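Local coordinates for abietadiene synthase, chloroplastic (Abies grandis, PDB 3S9V), which is a plastid enzyme of the terpene synthase family, a mainly helical protein that has a terpene synthase N-terminal domain and a metal-binding domain, at residues Glu39-Phe44 and Tyr457-Tyr463; Gly48-Thr52 and Phe253-Phe258; Leu270-Trp275 and Ile320-Ala324; Arg431-Arg435 and Asn778-Val784; Val363-Leu367 and Ile413-Val417. All blocks are in the same frame, centred on the assembly; numbering follows the deposited sequence.

Contact 1 of 5, residues Glu39-Phe44 and Tyr457-Tyr463; sequences EIKNMF and YISNEKY
Met43 reaches out from helix 39-44 into the turn formed by Tyr457-Tyr463, where Tyr457 and Tyr463 receive it. From CB, which points at the partner segment, CG comes over one face of the Tyr457 ring as a CH-pi contact, 4.2 Å from the ring centroid and 28° off its normal. SD lies next, obliquely placed to both rings, 4.9 Å from the Tyr457 centroid and 5.1 Å from that of Tyr463, with the amide nitrogen of Asn460 nearby. A bend at chi3 (63°) then turns the methyl back between the two tyrosines: CE packs on Tyr457 CD1 at 3.3 Å and on Tyr463 CZ, with its closest approach to Tyr463 OH, 2.9 Å, a tight fit. The Tyr463 hydroxyl donates to the backbone oxygen of Tyr457 (OH to O 2.7 Å), arriving from above the carbonyl plane, and this bond anchors the Tyr463 ring to the backbone at the start of the turn. Ile40, one turn back along its helix, sets CD1 against the edge of the Tyr463 ring, 3.7 Å from CD1 of that tyrosine. Toward the outside, Glu39 and Lys462 cross at about a right angle and form a salt bridge, OE2 to NZ 3.0 Å, whose hydrogen bond is weak. Asn460 occupies the N-cap position of helix 461-491, although its own capping bond is modelled too short to be trusted. Met43 SD beside both rings makes a double Met-aromatic contact, by which helix 29-46 docks onto the turn leading into helix 461-491.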
# COMPACT_ATOMS: atom_id res chain seq x y z
N GLU A 39 20.18 11.89 -0.18
CA GLU A 39 19.32 13.00 -0.60
C GLU A 39 17.89 12.80 -0.12
O GLU A 39 17.21 13.75 0.25
CB GLU A 39 19.35 13.15 -2.12
CG GLU A 39 20.65 13.75 -2.65
CD GLU A 39 20.66 13.89 -4.16
OE1 GLU A 39 21.60 14.54 -4.68
OE2 GLU A 39 19.75 13.35 -4.82
N ILE A 40 17.44 11.55 -0.14
CA ILE A 40 16.10 11.21 0.30
C ILE A 40 16.03 11.26 1.82
O ILE A 40 14.99 11.59 2.40
CB ILE A 40 15.69 9.82 -0.22
CG1 ILE A 40 15.48 9.89 -1.73
CG2 ILE A 40 14.43 9.34 0.48
CD1 ILE A 40 15.19 8.55 -2.38
N LYS A 41 17.14 10.93 2.48
CA LYS A 41 17.16 11.00 3.94
C LYS A 41 17.03 12.47 4.35
O LYS A 41 16.41 12.79 5.36
CB LYS A 41 18.46 10.43 4.51
CG LYS A 41 18.51 8.92 4.59
CD LYS A 41 19.75 8.46 5.33
CE LYS A 41 19.76 6.96 5.55
NZ LYS A 41 20.95 6.55 6.35
N ASN A 42 17.62 13.36 3.55
CA ASN A 42 17.52 14.79 3.86
C ASN A 42 16.08 15.24 3.67
O ASN A 42 15.58 16.06 4.44
CB ASN A 42 18.46 15.60 2.95
CG ASN A 42 18.55 17.07 3.38
OD1 ASN A 42 19.04 17.38 4.47
ND2 ASN A 42 18.07 17.97 2.52
N MET A 43 15.41 14.73 2.64
CA MET A 43 14.01 15.09 2.42
C MET A 43 13.21 14.77 3.68
O MET A 43 12.48 15.62 4.19
CB MET A 43 13.42 14.30 1.25
CG MET A 43 13.50 15.01 -0.10
SD MET A 43 12.92 13.95 -1.45
CE MET A 43 11.26 13.74 -1.00
N PHE A 44 13.36 13.56 4.19
CA PHE A 44 12.64 13.18 5.40
C PHE A 44 12.96 14.09 6.58
O PHE A 44 12.07 14.46 7.35
CB PHE A 44 12.93 11.72 5.79
CG PHE A 44 12.07 10.72 5.07
CD1 PHE A 44 12.41 10.27 3.80
CD2 PHE A 44 10.90 10.25 5.67
CE1 PHE A 44 11.60 9.35 3.13
CE2 PHE A 44 10.09 9.33 5.01
CZ PHE A 44 10.44 8.88 3.74
N TYR A 457 7.61 15.98 -2.11
CA TYR A 457 8.07 14.87 -1.29
C TYR A 457 7.25 13.59 -1.42
O TYR A 457 7.50 12.61 -0.72
CB TYR A 457 8.19 15.30 0.18
CG TYR A 457 9.20 16.42 0.39
CD1 TYR A 457 10.05 16.82 -0.65
CD2 TYR A 457 9.31 17.07 1.61
CE1 TYR A 457 10.99 17.84 -0.47
CE2 TYR A 457 10.24 18.10 1.80
CZ TYR A 457 11.08 18.47 0.76
OH TYR A 457 12.00 19.48 0.93
N ILE A 458 6.28 13.60 -2.33
CA ILE A 458 5.48 12.40 -2.58
C ILE A 458 5.70 11.99 -4.04
O ILE A 458 5.88 10.81 -4.34
CB ILE A 458 3.98 12.64 -2.36
CG1 ILE A 458 3.74 13.14 -0.93
CG2 ILE A 458 3.22 11.34 -2.59
CD1 ILE A 458 2.30 13.50 -0.64
N SER A 459 5.67 12.98 -4.93
CA SER A 459 5.88 12.78 -6.37
C SER A 459 7.28 13.32 -6.64
O SER A 459 7.50 14.54 -6.63
CB SER A 459 4.85 13.56 -7.19
OG SER A 459 3.53 13.11 -6.92
N ASN A 460 8.22 12.42 -6.88
CA ASN A 460 9.61 12.82 -7.08
C ASN A 460 10.35 11.80 -7.93
O ASN A 460 10.21 10.59 -7.75
CB ASN A 460 10.27 12.95 -5.70
CG ASN A 460 11.68 13.47 -5.77
OD1 ASN A 460 12.56 12.84 -6.36
ND2 ASN A 460 11.91 14.63 -5.17
N GLU A 461 11.16 12.30 -8.86
CA GLU A 461 11.96 11.46 -9.74
C GLU A 461 13.00 10.63 -8.98
O GLU A 461 13.38 9.54 -9.41
CB GLU A 461 12.68 12.33 -10.77
CG GLU A 461 11.77 13.07 -11.74
CD GLU A 461 11.36 12.22 -12.92
OE1 GLU A 461 10.64 12.75 -13.80
OE2 GLU A 461 11.75 11.04 -12.97
N LYS A 462 13.47 11.15 -7.85
CA LYS A 462 14.48 10.46 -7.07
C LYS A 462 14.04 9.15 -6.42
O LYS A 462 14.83 8.21 -6.32
CB LYS A 462 15.06 11.41 -6.02
CG LYS A 462 15.83 12.56 -6.65
CD LYS A 462 16.45 13.49 -5.64
CE LYS A 462 17.28 14.55 -6.35
NZ LYS A 462 17.80 15.60 -5.43
N TYR A 463 12.78 9.08 -5.98
CA TYR A 463 12.29 7.84 -5.38
C TYR A 463 12.31 6.76 -6.46
O TYR A 463 12.82 5.66 -6.23
CB TYR A 463 10.83 7.99 -4.90
CG TYR A 463 10.61 8.91 -3.71
CD1 TYR A 463 11.51 8.94 -2.65
CD2 TYR A 463 9.46 9.68 -3.62
CE1 TYR A 463 11.26 9.72 -1.52
CE2 TYR A 463 9.19 10.47 -2.50
CZ TYR A 463 10.10 10.48 -1.45
OH TYR A 463 9.86 11.26 -0.34

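Contact 2 of 5, residues Gly48-Thr52 and Phe253-Phe258; sequences GYGET and FVLKKF
This is a loop-on-helix contact at the surface: Tyr49, Glu51 and Thr52, in the connection between helices 29-46 and 56-62, meet Phe253, Lys257 and Phe258 on the last turns of helix 245-258. At one end Phe253 drives its edge into the face of Tyr49, a T-shaped pair with centroids 5.1 Å apart and planes at 73°. Phe253 CZ leads, 3.8 Å above the Tyr49 ring plane and over its centre. In the middle Lys257 NZ forms a salt bridge with Glu51 OE2 at 2.8 Å, approaching that oxygen almost head-on, in line with its C-O bond. Bends in the lysine at chi2 (-61°) and chi4 bring its amine to the carboxylate, while CE rests 3.5 Å from Gly50 O and CD lies over the centre of the neighbouring Phe258 ring. The contact thus joins the loop after helix 29-46 to helix 245-258, which falls in the terpene synthase N-terminal family region. The carbonyl of Gly50 also bonds to Tyr266 OH. Further along, Thr52 crosses Phe258 at about a right angle, CG2 to CZ 4.0 Å, while its hydroxyl is engaged by Met454 O. Tyr266 also stacks edge-to-face with Phe258, and Tyr49 and Lys257 both pack on Tyr266.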
# COMPACT_ATOMS: atom_id res chain seq x y z
N GLY A 48 8.30 19.21 7.45
CA GLY A 48 7.77 20.04 8.51
C GLY A 48 6.26 20.10 8.38
O GLY A 48 5.58 19.09 8.60
N TYR A 49 5.72 21.26 8.02
CA TYR A 49 4.28 21.38 7.85
C TYR A 49 3.85 21.04 6.42
O TYR A 49 2.66 21.00 6.11
CB TYR A 49 3.79 22.78 8.23
CG TYR A 49 3.78 22.99 9.72
CD1 TYR A 49 4.65 23.91 10.32
CD2 TYR A 49 2.91 22.27 10.54
CE1 TYR A 49 4.64 24.11 11.70
CE2 TYR A 49 2.89 22.46 11.92
CZ TYR A 49 3.76 23.39 12.49
OH TYR A 49 3.76 23.59 13.86
N GLY A 50 4.83 20.81 5.56
CA GLY A 50 4.52 20.44 4.20
C GLY A 50 5.15 21.26 3.09
O GLY A 50 5.23 22.48 3.18
N GLU A 51 5.60 20.57 2.05
CA GLU A 51 6.20 21.23 0.90
C GLU A 51 5.23 21.17 -0.26
O GLU A 51 4.74 20.10 -0.63
CB GLU A 51 7.51 20.54 0.52
CG GLU A 51 8.65 20.85 1.46
CD GLU A 51 8.88 22.34 1.61
OE1 GLU A 51 8.97 23.03 0.57
OE2 GLU A 51 8.98 22.82 2.76
N THR A 52 4.94 22.33 -0.84
CA THR A 52 4.03 22.40 -1.97
C THR A 52 4.28 23.68 -2.74
O THR A 52 5.08 24.53 -2.35
CB THR A 52 2.55 22.35 -1.49
OG1 THR A 52 1.68 22.34 -2.62
CG2 THR A 52 2.23 23.54 -0.62
N PHE A 253 0.74 32.57 9.85
CA PHE A 253 1.37 31.26 10.00
C PHE A 253 1.72 30.65 8.65
O PHE A 253 2.80 30.06 8.49
CB PHE A 253 0.44 30.33 10.81
CG PHE A 253 0.78 28.87 10.70
CD1 PHE A 253 0.17 28.07 9.73
CD2 PHE A 253 1.69 28.29 11.57
CE1 PHE A 253 0.46 26.71 9.63
CE2 PHE A 253 1.99 26.92 11.48
CZ PHE A 253 1.37 26.13 10.51
N VAL A 254 0.83 30.77 7.68
CA VAL A 254 1.11 30.24 6.35
C VAL A 254 2.23 31.05 5.70
O VAL A 254 3.13 30.48 5.10
CB VAL A 254 -0.14 30.29 5.45
CG1 VAL A 254 0.24 29.98 4.01
CG2 VAL A 254 -1.19 29.30 5.95
N LEU A 255 2.16 32.37 5.84
CA LEU A 255 3.17 33.24 5.26
C LEU A 255 4.52 33.11 5.96
O LEU A 255 5.55 33.50 5.40
CB LEU A 255 2.70 34.70 5.29
CG LEU A 255 1.65 35.00 4.23
CD1 LEU A 255 1.07 36.38 4.44
CD2 LEU A 255 2.28 34.88 2.85
N LYS A 256 4.52 32.57 7.17
CA LYS A 256 5.76 32.38 7.89
C LYS A 256 6.56 31.32 7.14
O LYS A 256 7.78 31.41 7.01
CB LYS A 256 5.49 31.91 9.32
CG LYS A 256 6.75 31.58 10.12
CD LYS A 256 6.44 31.30 11.59
CE LYS A 256 5.53 30.09 11.76
NZ LYS A 256 6.17 28.82 11.32
N LYS A 257 5.84 30.33 6.61
CA LYS A 257 6.44 29.24 5.85
C LYS A 257 6.78 29.63 4.41
O LYS A 257 7.87 29.35 3.92
CB LYS A 257 5.48 28.03 5.85
CG LYS A 257 6.12 26.67 5.52
CD LYS A 257 6.75 26.61 4.14
CE LYS A 257 7.25 25.21 3.80
NZ LYS A 257 8.27 24.71 4.77
N PHE A 258 5.85 30.30 3.72
CA PHE A 258 6.09 30.65 2.32
C PHE A 258 6.51 32.08 1.98
O PHE A 258 6.70 32.40 0.81
CB PHE A 258 4.87 30.27 1.49
CG PHE A 258 4.45 28.84 1.66
CD1 PHE A 258 3.43 28.50 2.53
CD2 PHE A 258 5.10 27.83 0.96
CE1 PHE A 258 3.05 27.17 2.71
CE2 PHE A 258 4.73 26.50 1.13
CZ PHE A 258 3.70 26.17 2.01

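Contact 3 of 5, residues Leu270-Trp275 and Ile320-Ala324; sequences LFERLW and IDDTA
Asp322 OD2 is surrounded by carbon from helix 270-275, 3.5 Å from Phe271 CA and 3.6 Å from Trp275 CZ3, and although buried it has no hydrogen-bonding partner in the model. CG sits beside the backbone N (chi1 -73°), which carries the carboxylate across to the neighbouring helix; its plane stands 85° from the Phe271 ring. Leu274 CD1 packs against the backbone oxygen of Asp322 at 3.7 Å. The helix segments cross at 47°, with axes 10.4 Å apart. Asp319 to Asp322 read Asp-Ile-Asp-Asp, which matches the DXDD signature of class II terpene synthases. The contact sets the start of helix 320-332, which carries most of it, against Phe271 and Trp275 of the N-terminal domain. Asp319 OD2 accepts a hydrogen bond from Asp322 N. Asp321 approaches the same aromatic wall differently: its OD2 lies at the edge of the indole, 3.7 Å from Trp275 CZ2, with the carboxylate nearly perpendicular to the ring. OD1 lies equally near Trp275 CZ2 and also accepts from Asn368 ND2 on helix 363-373. Within the wall Phe271 CE1 sits 3.4 Å above the centre of the Trp275 ring, and Trp447 meets Phe271 edge-to-face.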
# COMPACT_ATOMS: atom_id res chain seq x y z
N LEU A 270 0.49 15.60 7.97
CA LEU A 270 0.14 14.18 8.08
C LEU A 270 0.07 13.55 6.70
O LEU A 270 0.49 12.40 6.49
CB LEU A 270 -1.21 14.01 8.79
CG LEU A 270 -1.42 14.66 10.16
CD1 LEU A 270 -2.69 14.09 10.76
CD2 LEU A 270 -0.24 14.36 11.08
N PHE A 271 -0.49 14.30 5.76
CA PHE A 271 -0.61 13.83 4.40
C PHE A 271 0.80 13.59 3.82
O PHE A 271 1.08 12.54 3.26
CB PHE A 271 -1.39 14.87 3.58
CG PHE A 271 -1.33 14.67 2.10
CD1 PHE A 271 -1.51 13.42 1.53
CD2 PHE A 271 -1.11 15.76 1.26
CE1 PHE A 271 -1.47 13.24 0.16
CE2 PHE A 271 -1.07 15.59 -0.13
CZ PHE A 271 -1.25 14.33 -0.68
N GLU A 272 1.70 14.56 4.00
CA GLU A 272 3.05 14.43 3.46
C GLU A 272 3.85 13.27 4.04
O GLU A 272 4.49 12.51 3.30
CB GLU A 272 3.81 15.73 3.66
CG GLU A 272 5.22 15.68 3.11
CD GLU A 272 5.87 17.05 3.03
OE1 GLU A 272 6.30 17.60 4.07
OE2 GLU A 272 5.93 17.58 1.90
N ARG A 273 3.82 13.12 5.36
CA ARG A 273 4.57 12.04 6.01
C ARG A 273 4.06 10.65 5.67
O ARG A 273 4.85 9.75 5.37
CB ARG A 273 4.57 12.23 7.53
CG ARG A 273 5.52 13.34 8.01
CD ARG A 273 5.41 13.54 9.51
NE ARG A 273 6.38 14.50 10.02
CZ ARG A 273 6.32 15.81 9.81
NH1 ARG A 273 5.33 16.34 9.10
NH2 ARG A 273 7.26 16.60 10.31
N LEU A 274 2.74 10.46 5.70
CA LEU A 274 2.15 9.15 5.41
C LEU A 274 2.35 8.71 3.96
O LEU A 274 2.62 7.52 3.69
CB LEU A 274 0.65 9.16 5.74
CG LEU A 274 0.29 9.19 7.23
CD1 LEU A 274 -1.19 9.45 7.37
CD2 LEU A 274 0.67 7.86 7.92
N TRP A 275 2.22 9.65 3.03
CA TRP A 275 2.38 9.34 1.62
C TRP A 275 3.86 9.10 1.25
O TRP A 275 4.16 8.27 0.40
CB TRP A 275 1.78 10.47 0.78
CG TRP A 275 0.39 10.17 0.30
CD1 TRP A 275 0.01 9.94 -0.99
CD2 TRP A 275 -0.79 10.01 1.10
NE1 TRP A 275 -1.33 9.64 -1.05
CE2 TRP A 275 -1.85 9.67 0.22
CE3 TRP A 275 -1.06 10.11 2.47
CZ2 TRP A 275 -3.15 9.43 0.66
CZ3 TRP A 275 -2.37 9.87 2.91
CH2 TRP A 275 -3.39 9.54 2.01
N ILE A 320 -11.33 9.74 5.17
CA ILE A 320 -11.05 8.32 5.08
C ILE A 320 -9.71 7.98 4.43
O ILE A 320 -9.10 6.96 4.77
CB ILE A 320 -12.19 7.60 4.33
CG1 ILE A 320 -12.24 6.13 4.76
CG2 ILE A 320 -11.99 7.71 2.83
CD1 ILE A 320 -13.44 5.38 4.23
N ASP A 321 -9.24 8.82 3.51
CA ASP A 321 -7.98 8.54 2.83
C ASP A 321 -6.79 8.62 3.79
O ASP A 321 -6.03 7.66 3.90
CB ASP A 321 -7.78 9.51 1.65
CG ASP A 321 -6.90 8.92 0.54
OD1 ASP A 321 -6.45 7.75 0.67
OD2 ASP A 321 -6.66 9.63 -0.46
N ASP A 322 -6.64 9.75 4.48
CA ASP A 322 -5.54 9.91 5.44
C ASP A 322 -5.69 8.93 6.61
O ASP A 322 -4.70 8.43 7.14
CB ASP A 322 -5.50 11.33 6.01
CG ASP A 322 -5.01 12.35 5.02
OD1 ASP A 322 -5.85 13.00 4.36
OD2 ASP A 322 -3.78 12.51 4.88
N THR A 323 -6.93 8.69 7.02
CA THR A 323 -7.20 7.79 8.14
C THR A 323 -6.89 6.34 7.78
O THR A 323 -6.31 5.61 8.57
CB THR A 323 -8.66 7.88 8.61
OG1 THR A 323 -8.92 9.22 9.05
CG2 THR A 323 -8.91 6.91 9.75
N ALA A 324 -7.29 5.93 6.58
CA ALA A 324 -7.02 4.57 6.13
C ALA A 324 -5.51 4.36 5.93
O ALA A 324 -4.98 3.31 6.28
CB ALA A 324 -7.77 4.29 4.84

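Contact 4 of 5, residues Arg431-Arg435 and Asn778-Val784; sequences RLEAR and NCLFQPV
Helix 431-435 passes beside a widened, pi-type turn at 778-781 and the tail after it, with alpha carbons nearest at Arg431-Cys779 (6.3 Å) and Arg435-Val784 (7.2 Å). Arg435 carries most of the contact. Its chain runs extended from CG to NE, with CG opposite the backbone N (chi1 -168°), and slides past Val784 in the reverse direction. The guanidinium is held on several sides: Asn778 OD1 lies over one face, 3.6 Å above the plane and toward the rim, and Val784 CG1 over the opposite face, 3.9 Å above its centre. NH1 donates to Gln782 O at 3.1 Å, a nearly straight bond (166°); the oxygen lies in the guanidinium plane, but the nitrogen stands well above the carbonyl plane. NE is 2.9 Å from Asn778 O. The end of helix 768-781 and the C-terminal tail of this mainly helical terpene synthase are thereby clamped to helix 430-440, and a salt bridge from NH2 to Glu439 holds the arginine from its own helix. Gln475 NE2, on helix 461-491, also donates to Gln782 O. Beside this, Arg431 CB rests on Cys779 SG at 4.0 Å, and Leu432 CD2 packs on Asn778 CB. Leu432 and Cys779 both touch Phe509 of helix 504-514, and Asn778 ND2 bonds to Glu774.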
# COMPACT_ATOMS: atom_id res chain seq x y z
N ARG A 431 8.72 -8.18 -3.61
CA ARG A 431 9.32 -7.90 -4.91
C ARG A 431 8.27 -7.69 -6.00
O ARG A 431 8.40 -6.79 -6.83
CB ARG A 431 10.29 -9.01 -5.33
CG ARG A 431 11.56 -9.11 -4.49
CD ARG A 431 12.52 -7.95 -4.75
NE ARG A 431 12.19 -6.76 -3.97
CZ ARG A 431 12.84 -5.60 -4.05
NH1 ARG A 431 13.86 -5.46 -4.89
NH2 ARG A 431 12.48 -4.60 -3.27
N LEU A 432 7.24 -8.52 -6.00
CA LEU A 432 6.19 -8.40 -7.01
C LEU A 432 5.42 -7.08 -6.86
O LEU A 432 5.08 -6.44 -7.87
CB LEU A 432 5.24 -9.60 -6.93
CG LEU A 432 5.94 -10.93 -7.24
CD1 LEU A 432 4.96 -12.09 -7.12
CD2 LEU A 432 6.53 -10.86 -8.65
N GLU A 433 5.14 -6.68 -5.62
CA GLU A 433 4.42 -5.43 -5.39
C GLU A 433 5.35 -4.27 -5.77
O GLU A 433 4.92 -3.31 -6.39
CB GLU A 433 4.00 -5.27 -3.93
CG GLU A 433 3.20 -3.98 -3.68
CD GLU A 433 2.63 -3.86 -2.28
OE1 GLU A 433 1.97 -4.82 -1.82
OE2 GLU A 433 2.83 -2.81 -1.63
N ALA A 434 6.61 -4.39 -5.39
CA ALA A 434 7.57 -3.34 -5.70
C ALA A 434 7.71 -3.16 -7.21
O ALA A 434 7.79 -2.03 -7.70
CB ALA A 434 8.93 -3.68 -5.08
N ARG A 435 7.71 -4.27 -7.95
CA ARG A 435 7.85 -4.18 -9.40
C ARG A 435 6.63 -3.51 -9.97
O ARG A 435 6.73 -2.67 -10.86
CB ARG A 435 8.03 -5.56 -10.04
CG ARG A 435 8.47 -5.47 -11.51
CD ARG A 435 8.74 -6.84 -12.09
NE ARG A 435 9.68 -6.80 -13.21
CZ ARG A 435 9.43 -6.19 -14.36
NH1 ARG A 435 10.34 -6.21 -15.33
NH2 ARG A 435 8.28 -5.57 -14.55
N ASN A 778 9.09 -11.83 -13.65
CA ASN A 778 9.06 -10.50 -13.04
C ASN A 778 10.01 -10.28 -11.88
O ASN A 778 10.47 -9.16 -11.65
CB ASN A 778 7.65 -10.16 -12.54
CG ASN A 778 6.67 -9.94 -13.66
OD1 ASN A 778 6.95 -9.23 -14.61
ND2 ASN A 778 5.49 -10.55 -13.54
N CYS A 779 10.29 -11.34 -11.14
CA CYS A 779 11.15 -11.22 -9.98
C CYS A 779 12.62 -11.51 -10.25
O CYS A 779 13.50 -10.82 -9.73
CB CYS A 779 10.65 -12.16 -8.87
SG CYS A 779 11.61 -12.16 -7.35
N LEU A 780 12.90 -12.50 -11.09
CA LEU A 780 14.28 -12.88 -11.35
C LEU A 780 14.92 -12.56 -12.70
O LEU A 780 16.14 -12.45 -12.78
CB LEU A 780 14.45 -14.38 -11.09
CG LEU A 780 13.97 -14.96 -9.75
CD1 LEU A 780 14.17 -16.47 -9.76
CD2 LEU A 780 14.75 -14.33 -8.61
N PHE A 781 14.12 -12.41 -13.75
CA PHE A 781 14.73 -12.17 -15.06
C PHE A 781 14.54 -10.80 -15.71
O PHE A 781 15.52 -10.11 -15.99
CB PHE A 781 14.29 -13.28 -16.02
CG PHE A 781 14.60 -14.66 -15.50
CD1 PHE A 781 15.88 -14.97 -15.04
CD2 PHE A 781 13.61 -15.63 -15.44
CE1 PHE A 781 16.16 -16.24 -14.53
CE2 PHE A 781 13.88 -16.89 -14.93
CZ PHE A 781 15.17 -17.20 -14.47
N GLN A 782 13.30 -10.42 -15.95
CA GLN A 782 12.99 -9.13 -16.57
C GLN A 782 13.35 -7.99 -15.61
O GLN A 782 12.77 -7.88 -14.53
CB GLN A 782 11.50 -9.08 -16.92
CG GLN A 782 11.13 -8.10 -18.01
CD GLN A 782 10.66 -8.81 -19.27
OE1 GLN A 782 9.67 -9.54 -19.25
NE2 GLN A 782 11.38 -8.60 -20.37
N PRO A 783 14.32 -7.13 -15.98
CA PRO A 783 14.66 -6.03 -15.07
C PRO A 783 13.68 -4.88 -15.27
O PRO A 783 12.94 -4.85 -16.26
CB PRO A 783 16.08 -5.65 -15.50
CG PRO A 783 16.59 -6.87 -16.21
CD PRO A 783 15.37 -7.30 -16.99
N VAL A 784 13.64 -3.95 -14.32
CA VAL A 784 12.75 -2.80 -14.44
C VAL A 784 13.49 -1.65 -15.13
O VAL A 784 14.67 -1.42 -14.87
CB VAL A 784 12.24 -2.32 -13.06
CG1 VAL A 784 11.44 -3.41 -12.40
CG2 VAL A 784 13.40 -1.89 -12.17

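Contact 5 of 5, residues Val363-Leu367 and Ile413-Val417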
# COMPACT_ATOMS: atom_id res chain seq x y z
N VAL A 363 -11.92 6.59 -6.73
CA VAL A 363 -11.02 5.46 -6.91
C VAL A 363 -9.79 5.49 -6.02
O VAL A 363 -9.46 4.50 -5.36
CB VAL A 363 -10.55 5.35 -8.37
CG1 VAL A 363 -9.57 4.19 -8.50
CG2 VAL A 363 -11.74 5.16 -9.29
N THR A 364 -9.11 6.63 -5.99
CA THR A 364 -7.91 6.75 -5.18
C THR A 364 -8.16 6.44 -3.70
O THR A 364 -7.49 5.59 -3.12
CB THR A 364 -7.29 8.14 -5.33
OG1 THR A 364 -6.88 8.32 -6.70
CG2 THR A 364 -6.07 8.28 -4.45
N ASP A 365 -9.14 7.10 -3.08
CA ASP A 365 -9.40 6.84 -1.67
C ASP A 365 -9.99 5.45 -1.38
O ASP A 365 -9.61 4.83 -0.39
CB ASP A 365 -10.29 7.94 -1.06
CG ASP A 365 -11.50 8.26 -1.91
OD1 ASP A 365 -11.31 8.75 -3.05
OD2 ASP A 365 -12.63 8.04 -1.43
N MET A 366 -10.90 4.96 -2.22
CA MET A 366 -11.45 3.63 -1.97
C MET A 366 -10.31 2.63 -2.07
O MET A 366 -10.31 1.61 -1.38
CB MET A 366 -12.57 3.26 -2.96
CG MET A 366 -13.92 3.96 -2.73
SD MET A 366 -14.67 3.75 -1.08
CE MET A 366 -13.93 5.10 -0.20
N LEU A 367 -9.33 2.93 -2.92
CA LEU A 367 -8.20 2.03 -3.07
C LEU A 367 -7.36 1.95 -1.79
O LEU A 367 -7.02 0.85 -1.34
CB LEU A 367 -7.29 2.47 -4.23
CG LEU A 367 -5.98 1.67 -4.30
CD1 LEU A 367 -6.29 0.19 -4.38
CD2 LEU A 367 -5.15 2.11 -5.50
N ILE A 413 -3.77 4.75 -12.26
CA ILE A 413 -4.50 4.26 -11.12
C ILE A 413 -5.10 2.89 -11.42
O ILE A 413 -5.18 2.03 -10.54
CB ILE A 413 -5.62 5.26 -10.71
CG1 ILE A 413 -6.06 4.97 -9.28
CG2 ILE A 413 -6.80 5.16 -11.67
CD1 ILE A 413 -4.95 5.16 -8.26
N ARG A 414 -5.50 2.67 -12.68
CA ARG A 414 -6.08 1.38 -13.05
C ARG A 414 -5.10 0.26 -12.74
O ARG A 414 -5.50 -0.80 -12.24
CB ARG A 414 -6.43 1.35 -14.54
CG ARG A 414 -7.21 0.11 -14.94
CD ARG A 414 -7.24 -0.06 -16.45
NE ARG A 414 -8.01 -1.23 -16.85
CZ ARG A 414 -9.33 -1.33 -16.76
NH1 ARG A 414 -10.04 -0.32 -16.29
NH2 ARG A 414 -9.94 -2.44 -17.15
N GLY A 415 -3.83 0.48 -13.04
CA GLY A 415 -2.83 -0.53 -12.77
C GLY A 415 -2.71 -0.81 -11.29
O GLY A 415 -2.50 -1.96 -10.88
N GLU A 416 -2.82 0.23 -10.46
CA GLU A 416 -2.73 0.05 -9.02
C GLU A 416 -3.95 -0.70 -8.51
O GLU A 416 -3.86 -1.53 -7.61
CB GLU A 416 -2.62 1.40 -8.32
CG GLU A 416 -1.29 2.09 -8.51
CD GLU A 416 -1.23 3.42 -7.77
OE1 GLU A 416 -1.48 3.44 -6.54
OE2 GLU A 416 -0.93 4.45 -8.41
N VAL A 417 -5.10 -0.40 -9.09
CA VAL A 417 -6.32 -1.07 -8.70
C VAL A 417 -6.23 -2.55 -9.09
O VAL A 417 -6.35 -3.43 -8.25
CB VAL A 417 -7.55 -0.43 -9.36
CG1 VAL A 417 -8.81 -1.23 -9.06
CG2 VAL A 417 -7.71 1.01 -8.86
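Val363 and Ile413 slide past each other in opposite directions, bringing Val363 CG1 against Ile413 CG1 at 3.7 Å. The same methyl also meets Val417 CG2 at 3.7 Å, but there the two valines cross at about a right angle. Since Ile413 and Val417 are one helical turn apart, a single branch of Val363, the one opposite its backbone N (chi1 178°), spans a turn of the partner helix. Leu367 does much the same one turn further on. Its CD2 lies 3.9 Å from Glu416 CB, the side chains crossing at about a right angle, and touches Ile413 CD1 at 4.1 Å and, more loosely, Val417 CG2. The bend of Ile413 at chi2 (62°) lets CD1 serve two partners, Leu367 CD2 and Thr364 OG1, the latter at 4.0 Å. No hydrogen bond joins the segments, and the meeting is one of aliphatic branches. The aliphatic part of Glu416 packs with them while its carboxylate OE1 forms a salt bridge with Arg282. The two helix segments run in nearly the same direction, 23° apart, with axes 10.7 Å from each other, within the terpene synthase N-terminal domain. Helix 381-397 lies against both, through Ala397 on Val363 and Leu394 on Val417, whereas Tyr437 and Asn440 of helix 430-440 touch Glu416.

How the contacts relate
From the N terminus, helix 29-46 opens contact 1 and the loop after it opens contact 2, which closes at helix 245-258. Contact 3 then joins helices 269-282 and 320-332, and contact 5 helices 363-373 and 413-422. These three closures follow in series, all within the long loop that ends when contact 1 closes at Tyr457-Tyr463. Contact 4 opens at helix 430-440 before that point and closes only at the C-terminal tail, so it crosses contact 1. Contacts 1, 2 and 3 touch through Tyr457, Ile458, Glu51 and Glu272, and contact 3 touches contact 5 through Asp321 and Asp365. Contact 4 touches none of the others.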